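Local coordinates for Lmo0488 protein (PDB 5TED), which binds shikimate through this effector-binding domain and, as a LysR-type regulator that probably contacts DNA elsewhere, activates transcription of protocatechuate biosynthesis genes, at residues G3-G8 against S190-A195; S37-A42 against E53-A58; I95-T100 against A123-Q128. One frame throughout, in Å; residues are numbered along the deposited sequence.

Contact 1: G3-G8 against S190-A195; sequences GNIDLG and SPASKA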
ATOM      1  N   GLY A   3     -24.573  -6.445 -12.298  1.00 24.26           N
ATOM      2  CA  GLY A   3     -23.999  -7.083 -11.134  1.00 20.33           C
ATOM      3  C   GLY A   3     -22.674  -6.461 -10.749  1.00 19.34           C
ATOM      4  O   GLY A   3     -22.138  -5.564 -11.409  1.00 18.75           O
ATOM      5  N   ASN A   4     -22.149  -6.983  -9.649  1.00 19.44           N
ATOM      6  CA  ASN A   4     -20.939  -6.487  -9.023  1.00 18.43           C
ATOM      7  C   ASN A   4     -19.837  -7.528  -9.119  1.00 21.45           C
ATOM      8  O   ASN A   4     -20.102  -8.730  -9.155  1.00 17.78           O
ATOM      9  CB  ASN A   4     -21.181  -6.160  -7.554  1.00 19.93           C
ATOM     10  CG  ASN A   4     -19.937  -5.628  -6.876  1.00 22.31           C
ATOM     11  OD1 ASN A   4     -19.519  -4.507  -7.135  1.00 16.12           O
ATOM     12  ND2 ASN A   4     -19.341  -6.431  -5.997  1.00 15.57           N
ATOM     13  N   ILE A   5     -18.598  -7.047  -9.171  1.00 19.44           N
ATOM     14  CA  ILE A   5     -17.417  -7.898  -9.159  1.00 16.53           C
ATOM     15  C   ILE A   5     -16.552  -7.469  -7.988  1.00 15.75           C
ATOM     16  O   ILE A   5     -16.130  -6.306  -7.907  1.00 19.20           O
ATOM     17  CB  ILE A   5     -16.615  -7.823 -10.468  1.00 15.55           C
ATOM     18  CG1 ILE A   5     -17.456  -8.339 -11.633  1.00 19.20           C
ATOM     19  CG2 ILE A   5     -15.290  -8.609 -10.309  1.00 12.08           C
ATOM     20  CD1 ILE A   5     -16.867  -8.043 -12.987  1.00 18.33           C
ATOM     21  N   ASP A   6     -16.294  -8.396  -7.077  1.00 16.25           N
ATOM     22  CA  ASP A   6     -15.350  -8.142  -5.998  1.00 17.03           C
ATOM     23  C   ASP A   6     -13.997  -8.676  -6.433  1.00 16.59           C
ATOM     24  O   ASP A   6     -13.805  -9.892  -6.544  1.00 12.87           O
ATOM     25  CB  ASP A   6     -15.807  -8.788  -4.697  1.00 24.45           C
ATOM     26  CG  ASP A   6     -17.029  -8.114  -4.125  1.00 22.96           C
ATOM     27  OD1 ASP A   6     -17.097  -6.859  -4.156  1.00 20.96           O
ATOM     28  OD2 ASP A   6     -17.910  -8.842  -3.658  1.00 21.20           O
ATOM     29  N   LEU A   7     -13.055  -7.768  -6.656  1.00 11.42           N
ATOM     30  CA  LEU A   7     -11.750  -8.129  -7.193  1.00 11.11           C
ATOM     31  C   LEU A   7     -10.684  -7.836  -6.147  1.00 10.88           C
ATOM     32  O   LEU A   7     -10.507  -6.681  -5.744  1.00 17.37           O
ATOM     33  CB  LEU A   7     -11.495  -7.346  -8.475  1.00 10.85           C
ATOM     34  CG  LEU A   7     -10.152  -7.597  -9.135  1.00 16.13           C
ATOM     35  CD1 LEU A   7     -10.128  -9.047  -9.686  1.00 12.37           C
ATOM     36  CD2 LEU A   7     -10.009  -6.550 -10.231  1.00 13.51           C
ATOM     37  N   GLY A   8      -9.954  -8.865  -5.738  1.00 13.19           N
ATOM     38  CA  GLY A   8      -8.838  -8.719  -4.808  1.00 16.10           C
ATOM     39  C   GLY A   8      -7.521  -8.876  -5.547  1.00 17.50           C
ATOM     40  O   GLY A   8      -7.409  -9.713  -6.437  1.00 18.16           O
ATOM     41  N   SER A 190     -20.456 -15.479 -11.896  1.00 18.20           N
ATOM     42  CA  SER A 190     -21.533 -14.640 -12.402  1.00 23.39           C
ATOM     43  C   SER A 190     -21.258 -14.198 -13.837  1.00 19.70           C
ATOM     44  O   SER A 190     -20.112 -14.211 -14.294  1.00 19.36           O
ATOM     45  CB  SER A 190     -21.711 -13.407 -11.530  1.00 24.50           C
ATOM     46  OG  SER A 190     -20.734 -12.424 -11.817  1.00 26.36           O
ATOM     47  N   PRO A 191     -22.300 -13.801 -14.576  1.00 18.61           N
ATOM     48  CA  PRO A 191     -22.063 -13.335 -15.949  1.00 23.80           C
ATOM     49  C   PRO A 191     -21.072 -12.185 -16.019  1.00 21.72           C
ATOM     50  O   PRO A 191     -20.217 -12.173 -16.912  1.00 20.14           O
ATOM     51  CB  PRO A 191     -23.468 -12.939 -16.423  1.00 25.31           C
ATOM     52  CG  PRO A 191     -24.385 -13.818 -15.616  1.00 23.82           C
ATOM     53  CD  PRO A 191     -23.741 -13.899 -14.268  1.00 19.07           C
ATOM     54  N   ALA A 192     -21.161 -11.217 -15.099  1.00 19.89           N
ATOM     55  CA  ALA A 192     -20.212 -10.104 -15.089  1.00 19.29           C
ATOM     56  C   ALA A 192     -18.797 -10.579 -14.779  1.00 18.02           C
ATOM     57  O   ALA A 192     -17.839 -10.180 -15.459  1.00 17.09           O
ATOM     58  CB  ALA A 192     -20.654  -9.048 -14.071  1.00 20.37           C
ATOM     59  N   SER A 193     -18.642 -11.438 -13.758  1.00 15.79           N
ATOM     60  CA  SER A 193     -17.308 -11.908 -13.382  1.00 20.87           C
ATOM     61  C   SER A 193     -16.690 -12.726 -14.496  1.00 18.35           C
ATOM     62  O   SER A 193     -15.490 -12.614 -14.767  1.00 16.99           O
ATOM     63  CB  SER A 193     -17.344 -12.745 -12.098  1.00 24.41           C
ATOM     64  OG  SER A 193     -17.744 -11.968 -10.991  1.00 35.08           O
ATOM     65  N   LYS A 194     -17.491 -13.583 -15.130  1.00 21.88           N
ATOM     66  CA  LYS A 194     -17.001 -14.349 -16.267  1.00 22.08           C
ATOM     67  C   LYS A 194     -16.588 -13.432 -17.410  1.00 21.04           C
ATOM     68  O   LYS A 194     -15.527 -13.615 -18.013  1.00 19.46           O
ATOM     69  CB  LYS A 194     -18.076 -15.345 -16.706  1.00 26.74           C
ATOM     70  CG  LYS A 194     -17.814 -16.021 -18.040  1.00 44.47           C
ATOM     71  CD  LYS A 194     -16.627 -16.969 -17.979  1.00 56.68           C
ATOM     72  CE  LYS A 194     -16.466 -17.740 -19.286  1.00 63.35           C
ATOM     73  NZ  LYS A 194     -15.149 -18.438 -19.355  1.00 63.26           N
ATOM     74  N   ALA A 195     -17.397 -12.419 -17.707  1.00 17.64           N
ATOM     75  CA  ALA A 195     -17.030 -11.498 -18.769  1.00 21.59           C
ATOM     76  C   ALA A 195     -15.707 -10.824 -18.450  1.00 19.57           C
ATOM     77  O   ALA A 195     -14.840 -10.704 -19.321  1.00 19.80           O
ATOM     78  CB  ALA A 195     -18.133 -10.459 -18.988  1.00 20.20           C
TER
HETATM   79  O   HOH W   1     -22.153 -10.286 -10.624  1.00 33.42           O
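Strand 4-10 of the LysR effector-binding domain is covered at its start by the first turn of helix 191-208, where I5 meets A192 and S193. The contact illustrates how a branched side chain of a strand packs against the first turn of a helix. With CG1 of I5 set beside its own backbone N (chi1 -63°) and CD1 extended beyond it, the longer branch reaches across to the helix. CD1 lies 3.4 Å from A192 O and 4.1 Å from A192 CB, while CG1 rests against the hydroxyl of S193, 3.7 Å from its OG. The helix runs over the strand at 53°, their local axes 7.8 Å apart, an alpha-on-beta layer of the periplasmic-binding-protein type of fold. I34, F36 and F196 also touch I5, whose backbone pairs with T35 and S37 of the neighbouring strand.

The same helical turn is organised by S190, its N-cap residue. S190 OG accepts a nearly straight bond from S193 N at 3.0 Å, which occupies one amide of the helix's first turn. That hydroxyl also joins the helix start to the strand through a water: the water lies 2.8 Å from S190 OG and donates to N4 O at 3.0 Å. The CB of N4 points away from the helix; in its side chain ND2 bonds only weakly to D6 OD1, and OD1 is hydrogen-bonded to T35 OG1.

Contact 2: S37-A42 against E53-A58; sequences SFFQGA and EKFDLA. With SKM ((3R,4S,5R)-3,4,5-trihydroxycyclohex-1-ene-1-carboxylic acid), chain D.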
ATOM      1  N   SER A  37     -15.880  -3.685  -6.467  1.00 16.06           N
ATOM      2  CA  SER A  37     -15.182  -3.310  -5.244  1.00 19.67           C
ATOM      3  C   SER A  37     -13.784  -3.905  -5.316  1.00 22.37           C
ATOM      4  O   SER A  37     -13.617  -5.027  -5.803  1.00 20.67           O
ATOM      5  CB  SER A  37     -15.929  -3.782  -4.001  1.00 31.47           C
ATOM      6  OG  SER A  37     -16.904  -2.813  -3.636  1.00 36.74           O
ATOM      7  N   PHE A  38     -12.779  -3.112  -4.941  1.00 16.71           N
ATOM      8  CA  PHE A  38     -11.376  -3.471  -5.110  1.00 13.96           C
ATOM      9  C   PHE A  38     -10.704  -3.663  -3.758  1.00 20.00           C
ATOM     10  O   PHE A  38     -10.741  -2.762  -2.913  1.00 24.37           O
ATOM     11  CB  PHE A  38     -10.642  -2.385  -5.892  1.00 13.21           C
ATOM     12  CG  PHE A  38     -11.236  -2.118  -7.232  1.00 15.82           C
ATOM     13  CD1 PHE A  38     -11.091  -3.037  -8.248  1.00 16.77           C
ATOM     14  CD2 PHE A  38     -11.953  -0.954  -7.468  1.00 12.13           C
ATOM     15  CE1 PHE A  38     -11.634  -2.804  -9.490  1.00 20.15           C
ATOM     16  CE2 PHE A  38     -12.520  -0.721  -8.698  1.00 15.73           C
ATOM     17  CZ  PHE A  38     -12.344  -1.654  -9.724  1.00 15.99           C
ATOM     18  N   PHE A  39     -10.049  -4.802  -3.578  1.00 15.66           N
ATOM     19  CA  PHE A  39      -9.355  -5.133  -2.339  1.00 16.88           C
ATOM     20  C   PHE A  39      -7.867  -5.331  -2.618  1.00 18.13           C
ATOM     21  O   PHE A  39      -7.500  -5.832  -3.682  1.00 15.54           O
ATOM     22  CB  PHE A  39      -9.980  -6.380  -1.721  1.00 19.03           C
ATOM     23  CG  PHE A  39     -11.463  -6.256  -1.541  1.00 24.50           C
ATOM     24  CD1 PHE A  39     -12.332  -6.545  -2.589  1.00 15.80           C
ATOM     25  CD2 PHE A  39     -11.991  -5.801  -0.343  1.00 21.98           C
ATOM     26  CE1 PHE A  39     -13.707  -6.411  -2.436  1.00 25.61           C
ATOM     27  CE2 PHE A  39     -13.375  -5.665  -0.184  1.00 24.47           C
ATOM     28  CZ  PHE A  39     -14.227  -5.971  -1.229  1.00 27.64           C
ATOM     29  N   GLN A  40      -7.011  -4.904  -1.673  1.00 11.33           N
ATOM     30  CA  GLN A  40      -5.554  -4.955  -1.813  1.00 11.60           C
ATOM     31  C   GLN A  40      -4.952  -5.797  -0.691  1.00 19.54           C
ATOM     32  O   GLN A  40      -5.407  -5.725   0.455  1.00 21.86           O
ATOM     33  CB  GLN A  40      -4.958  -3.538  -1.785  1.00 11.90           C
ATOM     34  CG  GLN A  40      -5.377  -2.643  -2.967  1.00 13.72           C
ATOM     35  CD  GLN A  40      -6.793  -2.127  -2.856  1.00 21.66           C
ATOM     36  OE1 GLN A  40      -7.137  -1.423  -1.897  1.00 20.09           O
ATOM     37  NE2 GLN A  40      -7.638  -2.482  -3.840  1.00 16.13           N
ATOM     38  N   GLY A  41      -3.933  -6.593  -1.009  1.00 15.86           N
ATOM     39  CA  GLY A  41      -3.265  -7.365   0.028  1.00 17.72           C
ATOM     40  C   GLY A  41      -2.166  -8.247  -0.537  1.00 19.05           C
ATOM     41  O   GLY A  41      -1.826  -8.169  -1.724  1.00 18.31           O
ATOM     42  N   ALA A  42      -1.595  -9.074   0.341  1.00 15.46           N
ATOM     43  CA  ALA A  42      -0.581 -10.057  -0.038  1.00 17.56           C
ATOM     44  C   ALA A  42      -1.245 -11.388  -0.414  1.00 12.31           C
ATOM     45  O   ALA A  42      -2.364 -11.693   0.010  1.00 15.98           O
ATOM     46  CB  ALA A  42       0.441 -10.269   1.092  1.00 14.17           C
ATOM     47  N   GLU A  53     -15.145 -16.687  -0.642  1.00 19.43           N
ATOM     48  CA  GLU A  53     -15.983 -15.982  -1.603  1.00 16.82           C
ATOM     49  C   GLU A  53     -16.097 -14.493  -1.328  1.00 24.53           C
ATOM     50  O   GLU A  53     -16.972 -13.841  -1.907  1.00 22.02           O
ATOM     51  CB  GLU A  53     -17.382 -16.603  -1.666  1.00 27.12           C
ATOM     52  CG  GLU A  53     -17.363 -18.065  -2.108  1.00 24.05           C
ATOM     53  CD  GLU A  53     -18.738 -18.692  -2.125  1.00 28.88           C
ATOM     54  OE1 GLU A  53     -19.026 -19.521  -1.230  1.00 24.19           O
ATOM     55  OE2 GLU A  53     -19.526 -18.355  -3.033  1.00 23.66           O
ATOM     56  N   LYS A  54     -15.234 -13.927  -0.476  1.00 25.26           N
ATOM     57  CA  LYS A  54     -15.195 -12.474  -0.347  1.00 27.27           C
ATOM     58  C   LYS A  54     -14.822 -11.824  -1.671  1.00 21.47           C
ATOM     59  O   LYS A  54     -15.327 -10.743  -2.006  1.00 16.77           O
ATOM     60  CB  LYS A  54     -14.212 -12.058   0.747  1.00 34.09           C
ATOM     61  CG  LYS A  54     -14.775 -12.165   2.150  1.00 43.13           C
ATOM     62  CD  LYS A  54     -13.928 -11.377   3.141  1.00 50.74           C
ATOM     63  CE  LYS A  54     -14.611 -11.260   4.499  1.00 51.13           C
ATOM     64  NZ  LYS A  54     -14.956 -12.591   5.065  1.00 53.01           N
ATOM     65  N   PHE A  55     -13.924 -12.460  -2.426  1.00 20.09           N
ATOM     66  CA  PHE A  55     -13.546 -12.040  -3.768  1.00 14.71           C
ATOM     67  C   PHE A  55     -14.179 -12.988  -4.786  1.00 16.62           C
ATOM     68  O   PHE A  55     -14.203 -14.207  -4.581  1.00 19.57           O
ATOM     69  CB  PHE A  55     -12.007 -12.052  -3.963  1.00 12.81           C
ATOM     70  CG  PHE A  55     -11.233 -11.307  -2.904  1.00 19.18           C
ATOM     71  CD1 PHE A  55     -11.807 -10.265  -2.198  1.00 17.10           C
ATOM     72  CD2 PHE A  55      -9.917 -11.663  -2.614  1.00 19.76           C
ATOM     73  CE1 PHE A  55     -11.082  -9.577  -1.216  1.00 18.27           C
ATOM     74  CE2 PHE A  55      -9.198 -10.996  -1.638  1.00 21.81           C
ATOM     75  CZ  PHE A  55      -9.774  -9.945  -0.939  1.00 22.78           C
ATOM     76  N   ASP A  56     -14.708 -12.421  -5.875  1.00 19.32           N
ATOM     77  CA  ASP A  56     -15.122 -13.216  -7.031  1.00 20.09           C
ATOM     78  C   ASP A  56     -13.912 -13.683  -7.838  1.00 19.52           C
ATOM     79  O   ASP A  56     -13.910 -14.787  -8.397  1.00 15.20           O
ATOM     80  CB  ASP A  56     -16.060 -12.403  -7.922  1.00 18.76           C
ATOM     81  CG  ASP A  56     -17.327 -11.991  -7.201  1.00 27.32           C
ATOM     82  OD1 ASP A  56     -18.037 -12.900  -6.713  1.00 26.52           O
ATOM     83  OD2 ASP A  56     -17.603 -10.767  -7.118  1.00 18.47           O
ATOM     84  N   LEU A  57     -12.889 -12.837  -7.917  1.00 14.54           N
ATOM     85  CA  LEU A  57     -11.679 -13.096  -8.689  1.00 13.43           C
ATOM     86  C   LEU A  57     -10.512 -12.463  -7.952  1.00 11.88           C
ATOM     87  O   LEU A  57     -10.687 -11.476  -7.234  1.00 20.78           O
ATOM     88  CB  LEU A  57     -11.742 -12.493 -10.100  1.00 13.30           C
ATOM     89  CG  LEU A  57     -12.896 -12.887 -11.031  1.00 17.18           C
ATOM     90  CD1 LEU A  57     -12.954 -11.996 -12.267  1.00 18.07           C
ATOM     91  CD2 LEU A  57     -12.776 -14.350 -11.425  1.00 12.88           C
ATOM     92  N   ALA A  58      -9.311 -12.995  -8.175  1.00 12.36           N
ATOM     93  CA  ALA A  58      -8.130 -12.403  -7.570  1.00 18.00           C
ATOM     94  C   ALA A  58      -7.008 -12.340  -8.595  1.00 15.25           C
ATOM     95  O   ALA A  58      -6.978 -13.101  -9.562  1.00 17.43           O
ATOM     96  CB  ALA A  58      -7.672 -13.182  -6.335  1.00 17.76           C
TER
HETATM   97  O12 SKM D 401       3.206  -6.310  -3.169  1.00 15.27           O
HETATM   98  C8  SKM D 401       4.182  -7.062  -2.456  1.00 15.96           C
HETATM   99  C6  SKM D 401       3.608  -7.842  -1.483  1.00 13.02           C
HETATM  100  O7  SKM D 401       4.589  -8.601  -0.777  1.00 16.36           O
HETATM  101  C5  SKM D 401       2.531  -8.948  -2.072  1.00 12.35           C
HETATM  102  C4  SKM D 401       3.079  -9.745  -3.176  1.00 17.90           C
HETATM  103  C1  SKM D 401       2.446 -11.080  -3.596  1.00 17.30           C
HETATM  104  O2  SKM D 401       1.695 -11.684  -2.777  1.00 19.67           O
HETATM  105  O3  SKM D 401       2.695 -11.573  -4.739  1.00 18.72           O
HETATM  106  C10 SKM D 401       4.325  -9.169  -4.003  1.00 13.27           C
HETATM  107  C9  SKM D 401       5.043  -8.019  -3.546  1.00 16.11           C
HETATM  108  O11 SKM D 401       5.363  -7.248  -4.636  1.00 14.29           O
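F39 and F55 bring their rings together obliquely, with planes 32° apart and centroids separated by 5.1 Å. The closest approach is at one corner of the F55 ring: CE1 lies 3.4 Å from F39 CG and equally close to F39 CB, and CZ follows at 3.7 Å from CB. Along the adjoining sides of the rings the two CD1 atoms, of F39 and F55, lie 3.8 Å apart. In F55 the ring is carried beside its backbone N (chi1 -51°), which brings it toward F39 although its CB leaves the backbone in another direction.

Strands 35-41 and 57-60 flank strand 4-10 and, with helix 43-51 between them, form a beta-alpha-beta crossover. A42, the N-cap residue of that helix, belongs to the shikimate pocket, its CB 4.0 Å from C5 of the ligand. On the reverse side of the strand, Q40 OE1 accepts from E136 N and E137 N of the second subunit. No hydrogen bond joins the two segments, so their contact depends on dispersion and on burial of aromatic carbon, without the directionality of a polar link.

Contact 3: I95-T100 against A123-Q128; sequences IDLQDT and AEINIQ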
ATOM      1  N   ILE A  95      24.005  -6.296 -11.884  1.00 21.57           N
ATOM      2  CA  ILE A  95      24.764  -7.112 -10.940  1.00 31.10           C
ATOM      3  C   ILE A  95      24.228  -8.533 -10.997  1.00 22.17           C
ATOM      4  O   ILE A  95      23.160  -8.793 -11.539  1.00 24.18           O
ATOM      5  CB  ILE A  95      24.680  -6.581  -9.487  1.00 32.59           C
ATOM      6  CG1 ILE A  95      23.231  -6.627  -8.969  1.00 31.00           C
ATOM      7  CG2 ILE A  95      25.241  -5.169  -9.386  1.00 34.44           C
ATOM      8  CD1 ILE A  95      23.115  -6.369  -7.446  1.00 28.21           C
ATOM      9  N   ASP A  96      25.002  -9.455 -10.447  1.00 26.94           N
ATOM     10  CA  ASP A  96      24.554 -10.798 -10.123  1.00 27.39           C
ATOM     11  C   ASP A  96      23.997 -10.771  -8.713  1.00 29.70           C
ATOM     12  O   ASP A  96      24.421  -9.958  -7.887  1.00 26.11           O
ATOM     13  CB  ASP A  96      25.710 -11.792 -10.204  1.00 31.04           C
ATOM     14  CG  ASP A  96      26.272 -11.924 -11.613  1.00 31.89           C
ATOM     15  OD1 ASP A  96      25.547 -11.611 -12.585  1.00 30.34           O
ATOM     16  OD2 ASP A  96      27.451 -12.319 -11.739  1.00 34.11           O
ATOM     17  N   LEU A  97      23.008 -11.628  -8.445  1.00 24.99           N
ATOM     18  CA  LEU A  97      22.417 -11.607  -7.109  1.00 25.47           C
ATOM     19  C   LEU A  97      23.476 -11.858  -6.042  1.00 28.69           C
ATOM     20  O   LEU A  97      23.436 -11.256  -4.960  1.00 22.45           O
ATOM     21  CB  LEU A  97      21.276 -12.622  -6.998  1.00 21.74           C
ATOM     22  CG  LEU A  97      20.308 -12.486  -5.821  1.00 31.47           C
ATOM     23  CD1 LEU A  97      19.747 -11.071  -5.758  1.00 23.96           C
ATOM     24  CD2 LEU A  97      19.169 -13.498  -5.967  1.00 34.06           C
ATOM     25  N   GLN A  98      24.465 -12.707  -6.344  1.00 31.58           N
ATOM     26  CA  GLN A  98      25.498 -12.973  -5.354  1.00 32.36           C
ATOM     27  C   GLN A  98      26.343 -11.738  -5.055  1.00 30.60           C
ATOM     28  O   GLN A  98      27.059 -11.727  -4.049  1.00 30.68           O
ATOM     29  CB  GLN A  98      26.422 -14.121  -5.788  1.00 38.45           C
ATOM     30  CG  GLN A  98      27.201 -13.867  -7.063  1.00 44.63           C
ATOM     31  CD  GLN A  98      28.114 -15.025  -7.438  1.00 51.95           C
ATOM     32  OE1 GLN A  98      28.019 -16.126  -6.880  1.00 52.06           O
ATOM     33  NE2 GLN A  98      29.030 -14.769  -8.367  1.00 53.31           N
ATOM     34  N   ASP A  99      26.301 -10.708  -5.904  1.00 24.90           N
ATOM     35  CA  ASP A  99      27.039  -9.489  -5.579  1.00 27.06           C
ATOM     36  C   ASP A  99      26.459  -8.766  -4.372  1.00 27.35           C
ATOM     37  O   ASP A  99      27.077  -7.802  -3.900  1.00 23.20           O
ATOM     38  CB  ASP A  99      27.066  -8.539  -6.787  1.00 29.35           C
ATOM     39  CG  ASP A  99      27.829  -9.105  -7.969  1.00 33.35           C
ATOM     40  OD1 ASP A  99      28.746  -9.930  -7.751  1.00 29.72           O
ATOM     41  OD2 ASP A  99      27.505  -8.728  -9.124  1.00 27.46           O
ATOM     42  N   THR A 100      25.296  -9.197  -3.871  1.00 23.06           N
ATOM     43  CA  THR A 100      24.640  -8.567  -2.725  1.00 24.78           C
ATOM     44  C   THR A 100      24.957  -9.258  -1.408  1.00 29.94           C
ATOM     45  O   THR A 100      24.421  -8.850  -0.369  1.00 27.24           O
ATOM     46  CB  THR A 100      23.105  -8.545  -2.905  1.00 22.26           C
ATOM     47  OG1 THR A 100      22.583  -9.879  -2.814  1.00 21.78           O
ATOM     48  CG2 THR A 100      22.716  -7.941  -4.248  1.00 23.49           C
ATOM     49  N   ALA A 123      18.597 -19.600  -2.925  1.00 30.16           N
ATOM     50  CA  ALA A 123      19.004 -20.991  -2.753  1.00 34.08           C
ATOM     51  C   ALA A 123      19.754 -21.497  -3.981  1.00 38.21           C
ATOM     52  O   ALA A 123      20.713 -22.268  -3.858  1.00 39.50           O
ATOM     53  CB  ALA A 123      17.788 -21.860  -2.448  1.00 29.78           C
ATOM     54  N   GLU A 124      19.330 -21.077  -5.175  1.00 36.68           N
ATOM     55  CA  GLU A 124      20.010 -21.508  -6.395  1.00 36.42           C
ATOM     56  C   GLU A 124      21.485 -21.128  -6.373  1.00 37.19           C
ATOM     57  O   GLU A 124      22.345 -21.924  -6.764  1.00 39.88           O
ATOM     58  CB  GLU A 124      19.340 -20.893  -7.620  1.00 36.43           C
ATOM     59  CG  GLU A 124      20.041 -21.204  -8.921  1.00 41.95           C
ATOM     60  CD  GLU A 124      19.258 -20.731 -10.125  1.00 46.12           C
ATOM     61  OE1 GLU A 124      18.068 -20.375  -9.963  1.00 42.59           O
ATOM     62  OE2 GLU A 124      19.835 -20.719 -11.234  1.00 50.63           O
ATOM     63  N   ILE A 125      21.794 -19.911  -5.929  1.00 34.91           N
ATOM     64  CA  ILE A 125      23.170 -19.428  -5.887  1.00 38.31           C
ATOM     65  C   ILE A 125      23.772 -19.734  -4.518  1.00 39.69           C
ATOM     66  O   ILE A 125      24.848 -19.233  -4.171  1.00 39.61           O
ATOM     67  CB  ILE A 125      23.238 -17.928  -6.236  1.00 37.25           C
ATOM     68  CG1 ILE A 125      22.381 -17.102  -5.271  1.00 38.41           C
ATOM     69  CG2 ILE A 125      22.771 -17.698  -7.669  1.00 37.27           C
ATOM     70  CD1 ILE A 125      22.638 -15.603  -5.343  1.00 32.12           C
ATOM     71  N   ASN A 126      23.069 -20.549  -3.728  1.00 38.70           N
ATOM     72  CA  ASN A 126      23.551 -21.026  -2.427  1.00 46.25           C
ATOM     73  C   ASN A 126      24.038 -19.879  -1.538  1.00 44.39           C
ATOM     74  O   ASN A 126      25.134 -19.914  -0.980  1.00 45.42           O
ATOM     75  CB  ASN A 126      24.651 -22.077  -2.622  1.00 56.93           C
ATOM     76  CG  ASN A 126      24.693 -23.095  -1.496  1.00 66.34           C
ATOM     77  OD1 ASN A 126      23.854 -23.996  -1.426  1.00 64.96           O
ATOM     78  ND2 ASN A 126      25.680 -22.961  -0.613  1.00 72.12           N
ATOM     79  N   ILE A 127      23.197 -18.860  -1.386  1.00 41.65           N
ATOM     80  CA  ILE A 127      23.485 -17.703  -0.546  1.00 36.99           C
ATOM     81  C   ILE A 127      22.369 -17.547   0.474  1.00 33.27           C
ATOM     82  O   ILE A 127      21.187 -17.708   0.145  1.00 26.23           O
ATOM     83  CB  ILE A 127      23.651 -16.414  -1.378  1.00 40.02           C
ATOM     84  CG1 ILE A 127      24.942 -16.478  -2.191  1.00 52.20           C
ATOM     85  CG2 ILE A 127      23.605 -15.177  -0.490  1.00 41.13           C
ATOM     86  CD1 ILE A 127      25.191 -15.230  -3.003  1.00 57.40           C
ATOM     87  N   GLN A 128      22.753 -17.239   1.714  1.00 29.80           N
ATOM     88  CA  GLN A 128      21.822 -16.979   2.806  1.00 31.36           C
ATOM     89  C   GLN A 128      21.798 -15.475   3.032  1.00 31.63           C
ATOM     90  O   GLN A 128      22.704 -14.929   3.681  1.00 32.54           O
ATOM     91  CB  GLN A 128      22.281 -17.706   4.071  1.00 45.37           C
ATOM     92  CG  GLN A 128      22.272 -19.228   3.965  1.00 56.59           C
ATOM     93  CD  GLN A 128      23.156 -19.894   5.018  1.00 63.97           C
ATOM     94  OE1 GLN A 128      24.335 -19.562   5.161  1.00 60.20           O
ATOM     95  NE2 GLN A 128      22.582 -20.833   5.766  1.00 69.94           N
TER
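I125 rests the tip of its side chain against L97 and the backbone N of Q98, joining the loop before strand 104-108 to the end of helix 115-124. The CB of I125 points toward that loop, and CG1 carries the chain on to CD1. CG1 takes the crowded position between backbone N and carbonyl carbon (chi1 58°), and from there the extended chain delivers CD1 to the loop. This methyl does the work: it lies 3.7 Å from L97 CB and 3.9 Å from L97 CG, and it also approaches the backbone, 3.6 Å from Q98 N. The L97 and I125 side chains meet at about a right angle, so that the methyl is applied to the flank of the leucine. L97 also packs on L121, F122 and V81, while P173 touches both L97 and I125.

I127 adds a second methyl, with CD1 set 3.2 Å from Q98 CB, a very short approach whose exact value is doubtful. Both isoleucines sit at the Schellman motif that ends the helix, which probably helps to turn them to the same loop. N126, with positive phi, is its C-prime residue; I127 N bonds to F122 O and N126 N to A123 O.

The receiving surface is a 3-10 turn, residues 97-100, held by bonds within 96-100. D96 N donates to D99 OD2 at 2.9 Å, meeting the carboxylate from above its plane. L97 O accepts from both the amide and the hydroxyl of T100, the latter at 2.7 Å from OG1, and this hydroxyl is also bonded to Y105 OH. The chemistry therefore divides the labour: the polar bonds lie within the turn and at the helix end, while across the interface, without a hydrogen bond, the contact rests mainly on van der Waals packing of methyls.

From the N terminus the chain opens contact 1 at 3-8, and that loop closes only at 190-195, on the final helix; the other two contacts both fall within it. Contact 2 closes early, around helix 43-51, and contact 3 follows in series, around strand 104-108 and helix 115-124; none cross. Contacts 1 and 2 both reach one sheet, joined by the bonds D6 N to D56 OD2 and L7 O to F39 N. Contact 3 lies on the opposite side of the chain's centre, its nearest atoms about 20 Å from those of contact 2. The first two thus tie together the lobe built on strand 4-10, the third a distant part of the other lobe.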